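Local coordinates for protein receptor-type adenylate cyclase GRESAG 4.1 (Trypanosoma brucei, PDB 1FX2) that converts ATP to cyclic AMP and diphosphate with magnesium, the chain here being the catalytic domain of a class III receptor-type adenylyl cyclase, at residues L83-H87 with H88-T92; V170-G173 with G174-L177. All coordinates share one frame; numbering follows the deposited sequence.

Contact 1. Residues L83-H87 with H88-T92; sequences LCFLH and HDWGT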
loop_
_atom_site.group_PDB
_atom_site.type_symbol
_atom_site.label_atom_id
_atom_site.label_comp_id
_atom_site.label_asym_id
_atom_site.label_seq_id
_atom_site.Cartn_x
_atom_site.Cartn_y
_atom_site.Cartn_z
ATOM N N LEU A 83 -7.447 -7.185 -20.358
ATOM C CA LEU A 83 -6.902 -7.407 -21.691
ATOM C C LEU A 83 -7.943 -7.979 -22.676
ATOM O O LEU A 83 -8.076 -7.421 -23.774
ATOM C CB LEU A 83 -5.677 -8.308 -21.611
ATOM C CG LEU A 83 -4.538 -7.646 -20.818
ATOM C CD1 LEU A 83 -3.521 -8.761 -20.418
ATOM C CD2 LEU A 83 -3.806 -6.609 -21.688
ATOM N N CYS A 84 -8.717 -8.998 -22.347
ATOM C CA CYS A 84 -9.647 -9.449 -23.368
ATOM C C CYS A 84 -10.787 -8.477 -23.611
ATOM O O CYS A 84 -11.430 -8.468 -24.705
ATOM C CB CYS A 84 -10.171 -10.834 -23.123
ATOM S SG CYS A 84 -11.110 -10.990 -21.699
ATOM N N PHE A 85 -11.164 -7.710 -22.601
ATOM C CA PHE A 85 -12.163 -6.695 -22.923
ATOM C C PHE A 85 -11.586 -5.666 -23.880
ATOM O O PHE A 85 -12.291 -5.192 -24.823
ATOM C CB PHE A 85 -12.647 -6.003 -21.635
ATOM C CG PHE A 85 -13.780 -6.721 -20.962
ATOM C CD1 PHE A 85 -13.663 -8.035 -20.555
ATOM C CD2 PHE A 85 -14.993 -6.028 -20.721
ATOM C CE1 PHE A 85 -14.727 -8.693 -19.877
ATOM C CE2 PHE A 85 -16.052 -6.695 -20.070
ATOM C CZ PHE A 85 -15.891 -8.040 -19.640
ATOM N N LEU A 86 -10.313 -5.293 -23.743
ATOM C CA LEU A 86 -9.693 -4.327 -24.646
ATOM C C LEU A 86 -9.639 -4.920 -26.065
ATOM O O LEU A 86 -9.870 -4.238 -27.083
ATOM C CB LEU A 86 -8.263 -4.033 -24.147
ATOM C CG LEU A 86 -7.412 -3.252 -25.179
ATOM C CD1 LEU A 86 -7.923 -1.735 -25.263
ATOM C CD2 LEU A 86 -5.968 -3.165 -24.540
ATOM N N HIS A 87 -9.394 -6.231 -26.129
ATOM C CA HIS A 87 -9.247 -6.885 -27.446
ATOM C C HIS A 87 -10.545 -7.210 -28.135
ATOM O O HIS A 87 -10.599 -7.273 -29.370
ATOM C CB HIS A 87 -8.447 -8.165 -27.302
ATOM C CG HIS A 87 -7.086 -7.950 -26.714
ATOM N ND1 HIS A 87 -6.401 -8.950 -26.037
ATOM C CD2 HIS A 87 -6.333 -6.826 -26.602
ATOM C CE1 HIS A 87 -5.284 -8.428 -25.542
ATOM N NE2 HIS A 87 -5.203 -7.157 -25.874
ATOM N N HIS A 88 -11.616 -7.293 -27.367
ATOM C CA HIS A 88 -12.929 -7.633 -27.914
ATOM C C HIS A 88 -13.474 -6.603 -28.911
ATOM O O HIS A 88 -13.344 -5.450 -28.710
ATOM C CB HIS A 88 -13.930 -7.774 -26.748
ATOM C CG HIS A 88 -15.292 -8.206 -27.143
ATOM N ND1 HIS A 88 -15.559 -9.528 -27.493
ATOM C CD2 HIS A 88 -16.460 -7.534 -27.204
ATOM C CE1 HIS A 88 -16.862 -9.613 -27.755
ATOM N NE2 HIS A 88 -17.430 -8.431 -27.591
ATOM N N ASP A 89 -14.132 -7.096 -29.964
ATOM C CA ASP A 89 -14.790 -6.208 -30.931
ATOM C C ASP A 89 -16.228 -6.015 -30.435
ATOM O O ASP A 89 -17.098 -6.894 -30.488
ATOM C CB ASP A 89 -14.808 -6.860 -32.297
ATOM C CG ASP A 89 -15.488 -5.964 -33.332
ATOM O OD1 ASP A 89 -15.965 -4.854 -32.999
ATOM O OD2 ASP A 89 -15.504 -6.364 -34.493
ATOM N N TRP A 90 -16.467 -4.842 -29.919
ATOM C CA TRP A 90 -17.780 -4.475 -29.370
ATOM C C TRP A 90 -18.779 -4.075 -30.441
ATOM O O TRP A 90 -19.961 -3.870 -30.117
ATOM C CB TRP A 90 -17.609 -3.314 -28.320
ATOM C CG TRP A 90 -16.785 -3.724 -27.126
ATOM C CD1 TRP A 90 -15.454 -3.583 -27.013
ATOM C CD2 TRP A 90 -17.240 -4.437 -25.985
ATOM N NE1 TRP A 90 -15.003 -4.172 -25.870
ATOM C CE2 TRP A 90 -16.082 -4.716 -25.198
ATOM C CE3 TRP A 90 -18.516 -4.881 -25.569
ATOM C CZ2 TRP A 90 -16.153 -5.426 -23.990
ATOM C CZ3 TRP A 90 -18.585 -5.598 -24.364
ATOM C CH2 TRP A 90 -17.414 -5.857 -23.591
ATOM N N GLY A 91 -18.278 -3.899 -31.664
ATOM C CA GLY A 91 -19.191 -3.604 -32.788
ATOM C C GLY A 91 -19.802 -2.224 -32.744
ATOM O O GLY A 91 -20.705 -1.958 -33.538
ATOM N N THR A 92 -19.232 -1.321 -31.946
ATOM C CA THR A 92 -19.716 0.031 -31.819
ATOM C C THR A 92 -18.644 0.907 -31.186
ATOM O O THR A 92 -17.871 0.401 -30.361
ATOM C CB THR A 92 -21.026 0.103 -30.920
ATOM O OG1 THR A 92 -21.472 1.454 -30.885
ATOM C CG2 THR A 92 -20.718 -0.330 -29.453
#

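Contact 2. Residues V170-G173 with G174-L177; sequences VANG and GQVL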
loop_
_atom_site.group_PDB
_atom_site.type_symbol
_atom_site.label_atom_id
_atom_site.label_comp_id
_atom_site.label_asym_id
_atom_site.label_seq_id
_atom_site.Cartn_x
_atom_site.Cartn_y
_atom_site.Cartn_z
ATOM N N VAL A 170 -14.049 1.925 -5.102
ATOM C CA VAL A 170 -13.328 3.152 -5.338
ATOM C C VAL A 170 -12.460 3.098 -6.589
ATOM O O VAL A 170 -11.820 4.111 -6.928
ATOM C CB VAL A 170 -12.425 3.541 -4.149
ATOM C CG1 VAL A 170 -13.373 3.717 -2.908
ATOM C CG2 VAL A 170 -11.239 2.609 -3.866
ATOM N N ALA A 171 -12.399 1.949 -7.256
ATOM C CA ALA A 171 -11.635 1.895 -8.490
ATOM C C ALA A 171 -12.313 2.544 -9.672
ATOM O O ALA A 171 -13.539 2.565 -9.760
ATOM C CB ALA A 171 -11.363 0.398 -8.858
ATOM N N ASN A 172 -11.478 3.045 -10.582
ATOM C CA ASN A 172 -11.982 3.590 -11.826
ATOM C C ASN A 172 -12.254 2.454 -12.811
ATOM O O ASN A 172 -11.729 1.347 -12.720
ATOM C CB ASN A 172 -10.914 4.560 -12.420
ATOM C CG ASN A 172 -10.859 5.843 -11.672
ATOM O OD1 ASN A 172 -11.788 6.687 -11.796
ATOM N ND2 ASN A 172 -9.876 5.941 -10.744
ATOM N N GLY A 173 -13.049 2.778 -13.841
ATOM C CA GLY A 173 -13.253 1.790 -14.875
ATOM C C GLY A 173 -11.937 1.509 -15.572
ATOM O O GLY A 173 -11.154 2.414 -15.880
ATOM N N GLY A 174 -11.711 0.221 -15.854
ATOM C CA GLY A 174 -10.415 -0.116 -16.412
ATOM C C GLY A 174 -9.262 -0.337 -15.442
ATOM O O GLY A 174 -8.160 -0.659 -15.839
ATOM N N GLN A 175 -9.505 -0.080 -14.165
ATOM C CA GLN A 175 -8.492 -0.142 -13.112
ATOM C C GLN A 175 -8.785 -1.352 -12.212
ATOM O O GLN A 175 -9.936 -1.697 -11.937
ATOM C CB GLN A 175 -8.662 1.161 -12.271
ATOM C CG GLN A 175 -7.453 1.404 -11.283
ATOM C CD GLN A 175 -7.585 2.744 -10.630
ATOM O OE1 GLN A 175 -8.669 3.227 -10.395
ATOM N NE2 GLN A 175 -6.455 3.344 -10.243
ATOM N N VAL A 176 -7.689 -1.991 -11.785
ATOM C CA VAL A 176 -7.754 -3.132 -10.861
ATOM C C VAL A 176 -6.980 -2.745 -9.613
ATOM O O VAL A 176 -5.796 -2.370 -9.679
ATOM C CB VAL A 176 -7.058 -4.391 -11.476
ATOM C CG1 VAL A 176 -7.082 -5.566 -10.434
ATOM C CG2 VAL A 176 -7.834 -4.811 -12.795
ATOM N N LEU A 177 -7.684 -2.731 -8.465
ATOM C CA LEU A 177 -7.033 -2.462 -7.179
ATOM C C LEU A 177 -6.958 -3.721 -6.355
ATOM O O LEU A 177 -7.890 -4.559 -6.361
ATOM C CB LEU A 177 -7.896 -1.473 -6.372
ATOM C CG LEU A 177 -8.017 -0.090 -7.066
ATOM C CD1 LEU A 177 -8.895 0.852 -6.137
ATOM C CD2 LEU A 177 -6.675 0.584 -7.387
#

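Contact 1. Residues L83-H87 with H88-T92
The C-terminal end of helix 71-87 is closed here by the loop that leads on to helix 94-109, with Trp90 folded back against Phe85 of the last helical turn. The indole NE1 donates to the backbone carbonyl Phe85 O at 3.1 Å with an N-H...O angle of 154°. Phe85 O lies at the ring's edge, near the indole plane. Trp90 holds CG beside its own backbone N and anti to its carbonyl carbon, and the six-membered ring thereby reaches Phe85, with Trp90 CZ2 3.5 Å from Phe85 CD2. The two rings meet at an oblique angle, planes 49° apart.

His88, the first residue to leave helical geometry, still gives its N to Cys84 O at 2.9 Å, a last helical bond and a bent one; a weak second one runs from His88 N to Phe85 O at 3.4 Å. His88 CB stays against Cys84 O, while CG, opposite the backbone N (chi1 -176°), carries the imidazole on toward Trp90 and lays its edge over the indole, His88 CD2 standing 3.4 Å above the centre of the Trp90 ring. Beyond, Asp89 OD1 accepts from Gly91 N at 2.8 Å in an Asx turn, the N-H arriving from above the carboxylate plane.

Met44 of helix 34-51 touches Phe85, His88 and Trp90 alike, and Asn130 ND2 bonds to Leu86 O. Phe85 O thus takes the indole N-H and a weak backbone one where the helix runs out of amide donors. The indole bond and the aromatic contact both tie Trp90 to Phe85, which would limit how freely the indole can turn.

Contact 2. Residues V170-G173 with G174-L177
Gln175 OE1 binds Asn172 twice, clasping the type II beta turn Asn172-Gln175 that leads into strand 176-179 of the class III cyclase sheet. Asn172 N reaches OE1 of Gln175 at 2.8 Å, nearly straight (169°) and in the carbonyl plane. Asn172 ND2 is the second donor, 3.0 Å from Gln175 OE1 and tilted from that plane; the two side-chain amides are turned 32° apart. The backbone bond of the turn, Gln175 N to Asn172 O at 3.0 Å, completes the set. With CG opposite its backbone N (chi1 -168°) and an extended chain, Gln175 carries its amide across to the Asn172 arm, at the open end of the turn.

Gly174 takes the positive phi of the third position of a type II turn. Farther out, Asn172 ND2 also donates to Ala226 O, Gly173 N to Glu21 OE2, and Arg222 NH1 binds Gly174 O. Backbone hydrogen bonds to strand 134-141, from Gly174 to Val134 and from Gln175 and Leu177 to Val136, anchor the outgoing arm. Farther along the arms, one methyl, Leu177 CD1, packs 3.7 Å from both Ala171 CB and Val170 CG2.

Both contacts belong to the single cyclase catalytic domain; contact 1, near the surface, closes well before contact 2, in the interior, opens. Their centres lie 18 Å apart and their nearest atoms about 8 Å apart, without touching. A bound dithiothreitol, probably from the crystallisation liquor, lies near both: Phe85 and Leu86 of contact 1 and Gly174 of contact 2 line its pocket, the Phe85 side chain about 3 Å and Gly174 about 4 Å from it. Asp19 and Asp62, the predicted magnesium ligands, are within about 10 Å of both: the Phe85 side chain is about 8 Å from that of Asp62, and Gly173 about 8 Å from the side chain of Asp19.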